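Long-range contacts in AT-less polyketide synthase (Streptomyces platensis subsp. rosaceus, PDB 4TKT), which probably acts as a ketosynthase domain of a polyketide synthase, catalysing the carbon–carbon bond formation that extends the growing chain in isomigrastatin biosynthesis: residues 17-22 with 68-73; 185-190 with 432-437; 213-218 with 249-254; 279-284 with 297-302. All coordinates share one frame; numbering follows the deposited sequence.

All four contacts lie in the ketosynthase, which has a thiolase-type fold of two related halves, whose strands run together here as one continuous mixed sheet. Interactions 1 and 3 form one cluster, their centres about 9 Å apart and joined where Gly68 and Leu70 bond to Glu251. Interactions 2 and 4 form another, centres about 10 Å apart, sharing the neighbouring strands 273-282 and 432-439. Between the clusters, interactions 1 and 4 stand about 31 Å apart, centre to centre. Along the chain interaction 1 closes first; interaction 2 then spans 185 to 437 and encloses interactions 3 and 4. The long closure of interaction 2 thus brings the helix starting at 188 onto a strand from the last part of the ketosynthase.

Interaction 1 of 4, residues 17-22 with 68-73; sequences RYPGAP and GFLDGI
Arg17 NH2 is gripped by two backbone carbonyls of the facing loop, Asp71 O at 2.6 Å and Gly72 O at 3.3 Å. Both bonds are weak, bent at the hydrogen, the first to 128°, but both oxygens lie near the guanidinium plane at its edge. NE works through a water: Arg17 NE and Asp71 N each donate to it over 2.9 Å, so a water bridge adds a second link from the guanidinium to the same loop. The arginine gets this far because CG is anti to the backbone N (chi1 -175°) and the chain stays extended out to the guanidinium. Replacing Arg17 by a leucine would probably leave the carbonyls of Asp71 and Gly72 without this donor and the water without its bond from NE. In the thiolase-type fold Arg17 ends strand 9-17, and a type II beta turn from Tyr18 to Ala21 follows, closed by Ala21 N to Tyr18 O; Gly20 supplies the positive phi (75°) of its third position. Under the arginine stem Leu70 packs obliquely: its CD2 sits 3.4 Å from Arg17 O and against Tyr18 C. Pro19 is the other apolar element, its CG set 3.5 Å from Gly68 C. Gly68, without a side chain, lets the proline ring come this close. Helix 93-109 touches both Arg17 and Leu70 through Leu97, while the amides of Gly72 and Ile73 hold a sulfonate-bearing MES molecule, probably from the crystallisation liquor.

Interaction 2 of 4, residues 185-190 with 432-437; sequences MCASAL and SNAHVV
Leu190, Ala187 and Ala434 carry this contact, in which the first turn of helix 188-202 lies against strand 432-439. Leu190 does most of the touching. Its CB meets Ala434 CB at 3.8 Å, and further along the strand its CG rests 3.6 Å from Val436 CG2, the two side chains meeting at a slant. The same leucine is turned to chi1 -111°, away from a staggered position, which brings CD2 to 3.9 Å from Ala434 O. Val436 points toward the helix, and its CG2, anti to the carbonyl carbon, is the methyl that touches. One turn back, Ala187 points its methyl at the strand, 3.6 Å from Ser432 O and 4.4 Å from Ala434 CB. With alanines at both positions the helix start comes close, Ala187 CA lying 6.2 Å from Asn433 CA. In the thiolase-type fold the helix opening here is the one that follows the active-site cysteine of ketosynthases, and Cys186 stands in a position consistent with that role. Ser188 OG and Ser188 N both bond to Met185 O, the hydroxyl at 2.6 Å, and tie down the preceding turn. Leu190 also touches Leu424 and Ser426 of strand 421-427. No hydrogen bond crosses between the segments, which implies that their contact rests on close van der Waals fit, while Ser426 of the next strand adds a hydrogen bond to Cys186 O.

Interaction 3 of 4, residues 213-218 with 249-254; sequences VNLSVH and PGEGVG
Asn214 offers the edge of its amide to Gly250: ND2 donates to Gly250 O over 2.9 Å, and that oxygen lies 8° out of the amide plane. The second flat group, the carboxylate of Glu251, reaches the other way. Its OE2 takes Ser216 N at 2.8 Å through the anti lone pair, on the side away from the other oxygen, with the N-H pointing at it at 156°. OE2 also forms a salt bridge with Arg45, and OE1 accepts Leu70 N, so the buried carboxylate is bonded at both oxygens and its charge probably balanced. The glutamate gets there with CG anti to the carbonyl carbon (chi1 -69°) and an extended chain, crossing Leu215 at about a right angle. Ser216 OG has Lys221 NZ as its polar partner and also meets a water, which makes a weak bond to Pro249 O. Next to these groups, Asn214 and Gly252 form a hydrogen-bonded antiparallel pair, both N to O distances 2.9 Å. Val213 and Val253 follow as a non-hydrogen-bonded pair; their side chains lie side by side and touch at CG2 to CG2, 3.7 Å. Helix 93-109 covers this valine pair with Gln94, Leu97 and Cys101. Strand 252-260 runs antiparallel to both 208-214 and 9-17, as the fifth strand does in the N-terminal half of the thiolase fold.

Interaction 4 of 4, residues 279-284 with 297-302; sequences AVNHGG and QAAVIR
Strand 273-282 and helix 294-308 are successive elements of the C-terminal half of the thiolase fold, the helix packing on one side of the central sheet. The two short segments run nearly antiparallel, axes 7.4 Å apart and 161° between their directions, and Val300 of the helix is the residue that meets both Ala279 and Asn281. Asn281 comes at it with its amide: CB of Val300 is 3.4 Å from Asn281 ND2 and 3.5 Å from Asn281 OD1, so the methine carbon sits almost equally close to both ends of the group. Asn281 CG takes the crowded position between the backbone N and the carbonyl carbon (chi1 68°), which directs the amide to the helix. There ND2 bonds to Ala296 O, one turn before Val300, and also lies 4.0 Å from Ala299 CB. An alanine in place of Asn281 would probably cost Ala296 O this donor and open a gap beside Val300. Two residues earlier in the strand, Ala279 receives Val300 CG2, anti to its own backbone N, 3.7 Å from Ala279 CB and 3.3 Å from Ala279 O. Ser303 and Ala304 of the helix also meet the Ala279 methyl, and Ala279 CB approaches Val300 O to 3.2 Å.

Interaction 1 of 4, residues 17-22 with 68-73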
# COMPACT_ATOMS: atom_id res chain seq x y z
N ARG A 17 -4.68 0.89 1.87
CA ARG A 17 -6.08 1.08 2.23
C ARG A 17 -6.75 -0.28 2.37
O ARG A 17 -7.06 -0.94 1.37
CB ARG A 17 -6.80 1.94 1.19
CG ARG A 17 -8.23 2.29 1.54
CD ARG A 17 -8.81 3.23 0.50
NE ARG A 17 -10.25 3.44 0.68
CZ ARG A 17 -10.99 4.22 -0.10
NH1 ARG A 17 -10.43 4.86 -1.12
NH2 ARG A 17 -12.29 4.36 0.14
N TYR A 18 -6.96 -0.70 3.61
CA TYR A 18 -7.34 -2.07 3.92
C TYR A 18 -8.60 -2.09 4.78
O TYR A 18 -8.97 -1.06 5.33
CB TYR A 18 -6.16 -2.78 4.60
CG TYR A 18 -4.93 -2.79 3.72
CD1 TYR A 18 -5.02 -3.15 2.38
CD2 TYR A 18 -3.69 -2.39 4.20
CE1 TYR A 18 -3.92 -3.15 1.55
CE2 TYR A 18 -2.57 -2.38 3.37
CZ TYR A 18 -2.70 -2.77 2.05
OH TYR A 18 -1.61 -2.77 1.21
N PRO A 19 -9.28 -3.25 4.87
CA PRO A 19 -10.52 -3.33 5.65
C PRO A 19 -10.37 -2.83 7.08
O PRO A 19 -9.52 -3.34 7.83
CB PRO A 19 -10.85 -4.83 5.63
CG PRO A 19 -10.24 -5.32 4.37
CD PRO A 19 -8.97 -4.54 4.23
N GLY A 20 -11.17 -1.84 7.45
CA GLY A 20 -11.11 -1.26 8.78
C GLY A 20 -9.90 -0.36 8.97
O GLY A 20 -9.61 0.07 10.08
N ALA A 21 -9.20 -0.06 7.87
CA ALA A 21 -7.97 0.72 7.94
C ALA A 21 -7.78 1.59 6.70
O ALA A 21 -7.19 1.16 5.72
CB ALA A 21 -6.79 -0.20 8.12
N PRO A 22 -8.28 2.84 6.77
CA PRO A 22 -8.17 3.81 5.68
C PRO A 22 -6.73 4.18 5.34
O PRO A 22 -6.45 4.64 4.24
CB PRO A 22 -8.92 5.04 6.22
CG PRO A 22 -9.80 4.50 7.30
CD PRO A 22 -9.03 3.37 7.91
N GLY A 68 -14.01 -8.63 3.93
CA GLY A 68 -13.25 -7.48 4.39
C GLY A 68 -13.49 -6.35 3.41
O GLY A 68 -13.05 -6.41 2.27
N PHE A 69 -14.22 -5.33 3.85
CA PHE A 69 -14.66 -4.29 2.93
C PHE A 69 -14.06 -2.93 3.20
O PHE A 69 -13.88 -2.53 4.35
CB PHE A 69 -16.19 -4.18 2.96
CG PHE A 69 -16.90 -5.36 2.37
CD1 PHE A 69 -17.08 -5.45 1.00
CD2 PHE A 69 -17.37 -6.38 3.17
CE1 PHE A 69 -17.73 -6.53 0.45
CE2 PHE A 69 -18.02 -7.46 2.62
CZ PHE A 69 -18.20 -7.54 1.26
N LEU A 70 -13.75 -2.21 2.13
CA LEU A 70 -13.37 -0.81 2.22
C LEU A 70 -14.63 0.03 2.38
O LEU A 70 -15.74 -0.47 2.22
CB LEU A 70 -12.59 -0.38 0.98
CG LEU A 70 -11.29 -1.12 0.69
CD1 LEU A 70 -10.54 -0.46 -0.45
CD2 LEU A 70 -10.42 -1.19 1.93
N ASP A 71 -14.45 1.31 2.70
CA ASP A 71 -15.59 2.22 2.78
C ASP A 71 -15.54 3.24 1.65
O ASP A 71 -14.50 3.83 1.37
CB ASP A 71 -15.62 2.94 4.13
CG ASP A 71 -16.03 2.02 5.27
OD1 ASP A 71 -17.24 1.74 5.39
OD2 ASP A 71 -15.14 1.59 6.04
N GLY A 72 -16.69 3.43 1.00
CA GLY A 72 -16.81 4.40 -0.07
C GLY A 72 -15.90 4.15 -1.25
O GLY A 72 -15.08 5.00 -1.60
N ILE A 73 -16.03 2.97 -1.86
CA ILE A 73 -15.21 2.63 -3.02
C ILE A 73 -15.70 3.36 -4.27
O ILE A 73 -15.06 3.29 -5.32
CB ILE A 73 -15.20 1.11 -3.29
CG1 ILE A 73 -16.59 0.62 -3.68
CG2 ILE A 73 -14.67 0.35 -2.08
CD1 ILE A 73 -16.62 -0.83 -4.07
O HOH W 1 -11.88 2.58 2.91

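Interaction 2 of 4, residues 185-190 with 432-437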
# COMPACT_ATOMS: atom_id res chain seq x y z
N MSE A 185 -3.42 -14.04 -10.25
CA MSE A 185 -4.41 -14.24 -9.19
C MSE A 185 -3.89 -13.77 -7.83
O MSE A 185 -3.42 -12.64 -7.69
CB MSE A 185 -4.85 -15.70 -9.13
CG MSE A 185 -5.24 -16.27 -10.48
SE MSE A 185 -6.45 -17.80 -10.34
CE MSE A 185 -6.36 -18.44 -12.18
N CYS A 186 -3.96 -14.65 -6.84
CA CYS A 186 -3.63 -14.30 -5.46
C CYS A 186 -2.19 -13.79 -5.30
O CYS A 186 -1.88 -13.07 -4.35
CB CYS A 186 -3.84 -15.50 -4.54
SG CYS A 186 -5.43 -16.35 -4.75
N ALA A 187 -1.33 -14.15 -6.24
CA ALA A 187 0.08 -13.77 -6.16
C ALA A 187 0.40 -12.53 -6.98
O ALA A 187 1.57 -12.19 -7.16
CB ALA A 187 0.96 -14.93 -6.61
N SER A 188 -0.63 -11.85 -7.47
CA SER A 188 -0.45 -10.75 -8.42
C SER A 188 0.44 -9.62 -7.90
O SER A 188 1.40 -9.23 -8.57
CB SER A 188 -1.80 -10.18 -8.84
OG SER A 188 -2.52 -11.13 -9.59
N ALA A 189 0.14 -9.11 -6.71
CA ALA A 189 0.89 -7.98 -6.15
C ALA A 189 2.36 -8.32 -5.97
O ALA A 189 3.24 -7.51 -6.29
CB ALA A 189 0.28 -7.56 -4.83
N LEU A 190 2.64 -9.52 -5.47
CA LEU A 190 4.01 -9.95 -5.27
C LEU A 190 4.71 -10.19 -6.60
O LEU A 190 5.92 -10.00 -6.72
CB LEU A 190 4.06 -11.22 -4.42
CG LEU A 190 4.65 -10.99 -3.03
CD1 LEU A 190 3.92 -9.87 -2.32
CD2 LEU A 190 4.62 -12.26 -2.20
N SER A 432 0.36 -20.10 -9.53
CA SER A 432 1.47 -19.14 -9.50
C SER A 432 1.88 -18.83 -8.07
O SER A 432 1.05 -18.43 -7.26
CB SER A 432 1.09 -17.85 -10.23
OG SER A 432 0.96 -18.06 -11.63
N ASN A 433 3.15 -19.03 -7.77
CA ASN A 433 3.67 -18.77 -6.43
C ASN A 433 4.70 -17.65 -6.42
O ASN A 433 5.35 -17.38 -7.43
CB ASN A 433 4.28 -20.04 -5.85
CG ASN A 433 3.32 -21.20 -5.84
OD1 ASN A 433 2.12 -21.03 -5.62
ND2 ASN A 433 3.84 -22.40 -6.09
N ALA A 434 4.85 -17.01 -5.27
CA ALA A 434 5.83 -15.94 -5.12
C ALA A 434 6.31 -15.84 -3.68
O ALA A 434 5.55 -16.06 -2.74
CB ALA A 434 5.24 -14.62 -5.58
N HIS A 435 7.59 -15.50 -3.52
CA HIS A 435 8.15 -15.24 -2.20
C HIS A 435 9.08 -14.03 -2.27
O HIS A 435 9.86 -13.89 -3.21
CB HIS A 435 8.90 -16.46 -1.67
CG HIS A 435 9.26 -16.36 -0.22
ND1 HIS A 435 8.39 -16.73 0.79
CD2 HIS A 435 10.38 -15.93 0.39
CE1 HIS A 435 8.97 -16.53 1.96
NE2 HIS A 435 10.18 -16.05 1.75
N VAL A 436 8.98 -13.16 -1.27
CA VAL A 436 9.79 -11.96 -1.21
C VAL A 436 10.54 -11.89 0.11
O VAL A 436 9.99 -12.19 1.16
CB VAL A 436 8.92 -10.69 -1.39
CG1 VAL A 436 9.74 -9.44 -1.20
CG2 VAL A 436 8.27 -10.69 -2.76
N VAL A 437 11.82 -11.51 0.04
CA VAL A 437 12.67 -11.43 1.22
C VAL A 437 13.02 -9.98 1.55
O VAL A 437 13.65 -9.30 0.74
CB VAL A 437 13.97 -12.22 1.03
CG1 VAL A 437 14.83 -12.14 2.28
CG2 VAL A 437 13.66 -13.67 0.68

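Interaction 3 of 4, residues 213-218 with 249-254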
# COMPACT_ATOMS: atom_id res chain seq x y z
N VAL A 213 -4.40 -4.19 -6.34
CA VAL A 213 -5.72 -3.69 -6.02
C VAL A 213 -6.75 -4.80 -6.18
O VAL A 213 -6.69 -5.59 -7.13
CB VAL A 213 -6.10 -2.48 -6.90
CG1 VAL A 213 -5.92 -2.80 -8.38
CG2 VAL A 213 -7.52 -2.01 -6.61
N ASN A 214 -7.68 -4.88 -5.24
CA ASN A 214 -8.75 -5.86 -5.31
C ASN A 214 -10.01 -5.38 -4.63
O ASN A 214 -10.00 -5.05 -3.45
CB ASN A 214 -8.29 -7.18 -4.69
CG ASN A 214 -9.32 -8.28 -4.84
OD1 ASN A 214 -9.45 -8.87 -5.90
ND2 ASN A 214 -10.04 -8.55 -3.76
N LEU A 215 -11.11 -5.33 -5.39
CA LEU A 215 -12.39 -4.89 -4.85
C LEU A 215 -13.47 -5.93 -5.06
O LEU A 215 -13.39 -6.76 -5.98
CB LEU A 215 -12.81 -3.56 -5.48
CG LEU A 215 -11.86 -2.38 -5.27
CD1 LEU A 215 -12.39 -1.12 -5.94
CD2 LEU A 215 -11.61 -2.14 -3.79
N SER A 216 -14.50 -5.90 -4.21
CA SER A 216 -15.64 -6.79 -4.36
C SER A 216 -16.88 -5.98 -4.69
O SER A 216 -17.69 -5.68 -3.82
CB SER A 216 -15.86 -7.60 -3.08
OG SER A 216 -14.74 -8.41 -2.78
N VAL A 217 -17.03 -5.63 -5.97
CA VAL A 217 -18.07 -4.70 -6.38
C VAL A 217 -19.32 -5.39 -6.93
O VAL A 217 -20.33 -4.74 -7.20
CB VAL A 217 -17.53 -3.73 -7.45
CG1 VAL A 217 -16.20 -3.14 -7.01
CG2 VAL A 217 -17.38 -4.44 -8.77
N HIS A 218 -19.25 -6.70 -7.09
CA HIS A 218 -20.31 -7.46 -7.75
C HIS A 218 -20.58 -8.77 -7.01
O HIS A 218 -19.66 -9.40 -6.49
CB HIS A 218 -19.93 -7.71 -9.21
CG HIS A 218 -21.07 -8.16 -10.07
ND1 HIS A 218 -21.37 -9.48 -10.27
CD2 HIS A 218 -21.96 -7.45 -10.80
CE1 HIS A 218 -22.41 -9.57 -11.08
NE2 HIS A 218 -22.79 -8.35 -11.42
N PRO A 249 -13.34 -13.43 1.20
CA PRO A 249 -12.73 -12.41 0.33
C PRO A 249 -12.62 -11.05 1.02
O PRO A 249 -13.45 -10.72 1.86
CB PRO A 249 -13.68 -12.35 -0.86
CG PRO A 249 -14.98 -12.83 -0.33
CD PRO A 249 -14.65 -13.87 0.70
N GLY A 250 -11.59 -10.29 0.66
CA GLY A 250 -11.39 -8.97 1.23
C GLY A 250 -10.98 -7.95 0.19
O GLY A 250 -10.41 -8.30 -0.85
N GLU A 251 -11.29 -6.68 0.46
CA GLU A 251 -10.94 -5.58 -0.43
C GLU A 251 -9.67 -4.89 0.04
O GLU A 251 -9.38 -4.86 1.23
CB GLU A 251 -12.08 -4.57 -0.51
CG GLU A 251 -13.32 -5.06 -1.23
CD GLU A 251 -14.41 -4.01 -1.27
OE1 GLU A 251 -14.50 -3.20 -0.32
OE2 GLU A 251 -15.18 -4.00 -2.25
N GLY A 252 -8.91 -4.32 -0.90
CA GLY A 252 -7.69 -3.63 -0.53
C GLY A 252 -6.96 -2.98 -1.69
O GLY A 252 -7.00 -3.46 -2.82
N VAL A 253 -6.30 -1.86 -1.40
CA VAL A 253 -5.46 -1.17 -2.37
C VAL A 253 -4.16 -0.77 -1.69
O VAL A 253 -4.18 -0.15 -0.63
CB VAL A 253 -6.12 0.09 -2.95
CG1 VAL A 253 -5.33 0.59 -4.15
CG2 VAL A 253 -7.57 -0.18 -3.34
N GLY A 254 -3.03 -1.12 -2.29
CA GLY A 254 -1.74 -0.78 -1.72
C GLY A 254 -0.66 -0.62 -2.76
O GLY A 254 -0.79 -1.14 -3.88
O HOH W 2 -14.72 -8.71 0.20

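Interaction 4 of 4, residues 279-284 with 297-302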
# COMPACT_ATOMS: atom_id res chain seq x y z
N ALA A 279 11.21 -14.22 -5.91
CA ALA A 279 11.18 -15.40 -6.77
C ALA A 279 9.76 -15.73 -7.18
O ALA A 279 8.81 -15.45 -6.45
CB ALA A 279 11.82 -16.58 -6.07
N VAL A 280 9.62 -16.34 -8.35
CA VAL A 280 8.31 -16.65 -8.92
C VAL A 280 8.35 -17.97 -9.69
O VAL A 280 9.27 -18.21 -10.47
CB VAL A 280 7.85 -15.50 -9.85
CG1 VAL A 280 6.90 -16.00 -10.90
CG2 VAL A 280 7.23 -14.38 -9.03
N ASN A 281 7.36 -18.84 -9.45
CA ASN A 281 7.26 -20.09 -10.20
C ASN A 281 5.82 -20.58 -10.32
O ASN A 281 4.87 -19.82 -10.10
CB ASN A 281 8.14 -21.17 -9.56
CG ASN A 281 7.64 -21.63 -8.20
OD1 ASN A 281 6.58 -21.23 -7.73
ND2 ASN A 281 8.42 -22.50 -7.56
N HIS A 282 5.65 -21.86 -10.65
CA HIS A 282 4.33 -22.44 -10.78
C HIS A 282 4.29 -23.88 -10.26
O HIS A 282 5.28 -24.60 -10.34
CB HIS A 282 3.86 -22.40 -12.23
CG HIS A 282 2.41 -22.75 -12.41
ND1 HIS A 282 1.98 -24.04 -12.67
CD2 HIS A 282 1.30 -21.99 -12.35
CE1 HIS A 282 0.67 -24.05 -12.77
NE2 HIS A 282 0.22 -22.82 -12.58
N GLY A 283 3.14 -24.28 -9.73
CA GLY A 283 3.00 -25.58 -9.08
C GLY A 283 3.00 -26.78 -10.01
O GLY A 283 3.12 -27.91 -9.55
N GLY A 284 2.88 -26.53 -11.31
CA GLY A 284 2.87 -27.61 -12.28
C GLY A 284 1.57 -28.39 -12.25
O GLY A 284 0.52 -27.86 -11.89
N GLN A 297 6.27 -24.64 -3.71
CA GLN A 297 6.35 -23.57 -2.73
C GLN A 297 7.72 -23.54 -2.07
O GLN A 297 8.30 -22.48 -1.87
CB GLN A 297 5.26 -23.74 -1.67
CG GLN A 297 3.85 -23.58 -2.20
CD GLN A 297 2.81 -23.67 -1.12
OE1 GLN A 297 3.14 -23.75 0.07
NE2 GLN A 297 1.54 -23.64 -1.51
N ALA A 298 8.24 -24.72 -1.76
CA ALA A 298 9.56 -24.84 -1.17
C ALA A 298 10.63 -24.31 -2.13
O ALA A 298 11.59 -23.68 -1.71
CB ALA A 298 9.86 -26.28 -0.78
N ALA A 299 10.43 -24.58 -3.41
CA ALA A 299 11.40 -24.18 -4.42
C ALA A 299 11.45 -22.66 -4.58
O ALA A 299 12.53 -22.08 -4.65
CB ALA A 299 11.08 -24.84 -5.75
N VAL A 300 10.28 -22.03 -4.65
CA VAL A 300 10.23 -20.59 -4.86
C VAL A 300 10.77 -19.84 -3.64
O VAL A 300 11.39 -18.79 -3.77
CB VAL A 300 8.79 -20.11 -5.20
CG1 VAL A 300 7.88 -20.17 -3.98
CG2 VAL A 300 8.82 -18.70 -5.76
N ILE A 301 10.57 -20.42 -2.46
CA ILE A 301 11.06 -19.82 -1.23
C ILE A 301 12.59 -19.91 -1.14
O ILE A 301 13.25 -18.95 -0.77
CB ILE A 301 10.42 -20.49 0.00
CG1 ILE A 301 8.94 -20.12 0.09
CG2 ILE A 301 11.13 -20.07 1.28
CD1 ILE A 301 8.15 -20.99 1.03
N ARG A 302 13.14 -21.07 -1.51
CA ARG A 302 14.59 -21.23 -1.55
C ARG A 302 15.23 -20.35 -2.61
O ARG A 302 16.31 -19.80 -2.40
CB ARG A 302 14.97 -22.69 -1.80
CG ARG A 302 14.66 -23.65 -0.66
CD ARG A 302 15.32 -25.00 -0.92
NE ARG A 302 14.44 -26.11 -0.58
CZ ARG A 302 13.74 -26.82 -1.47
NH1 ARG A 302 13.83 -26.53 -2.76
NH2 ARG A 302 12.97 -27.81 -1.07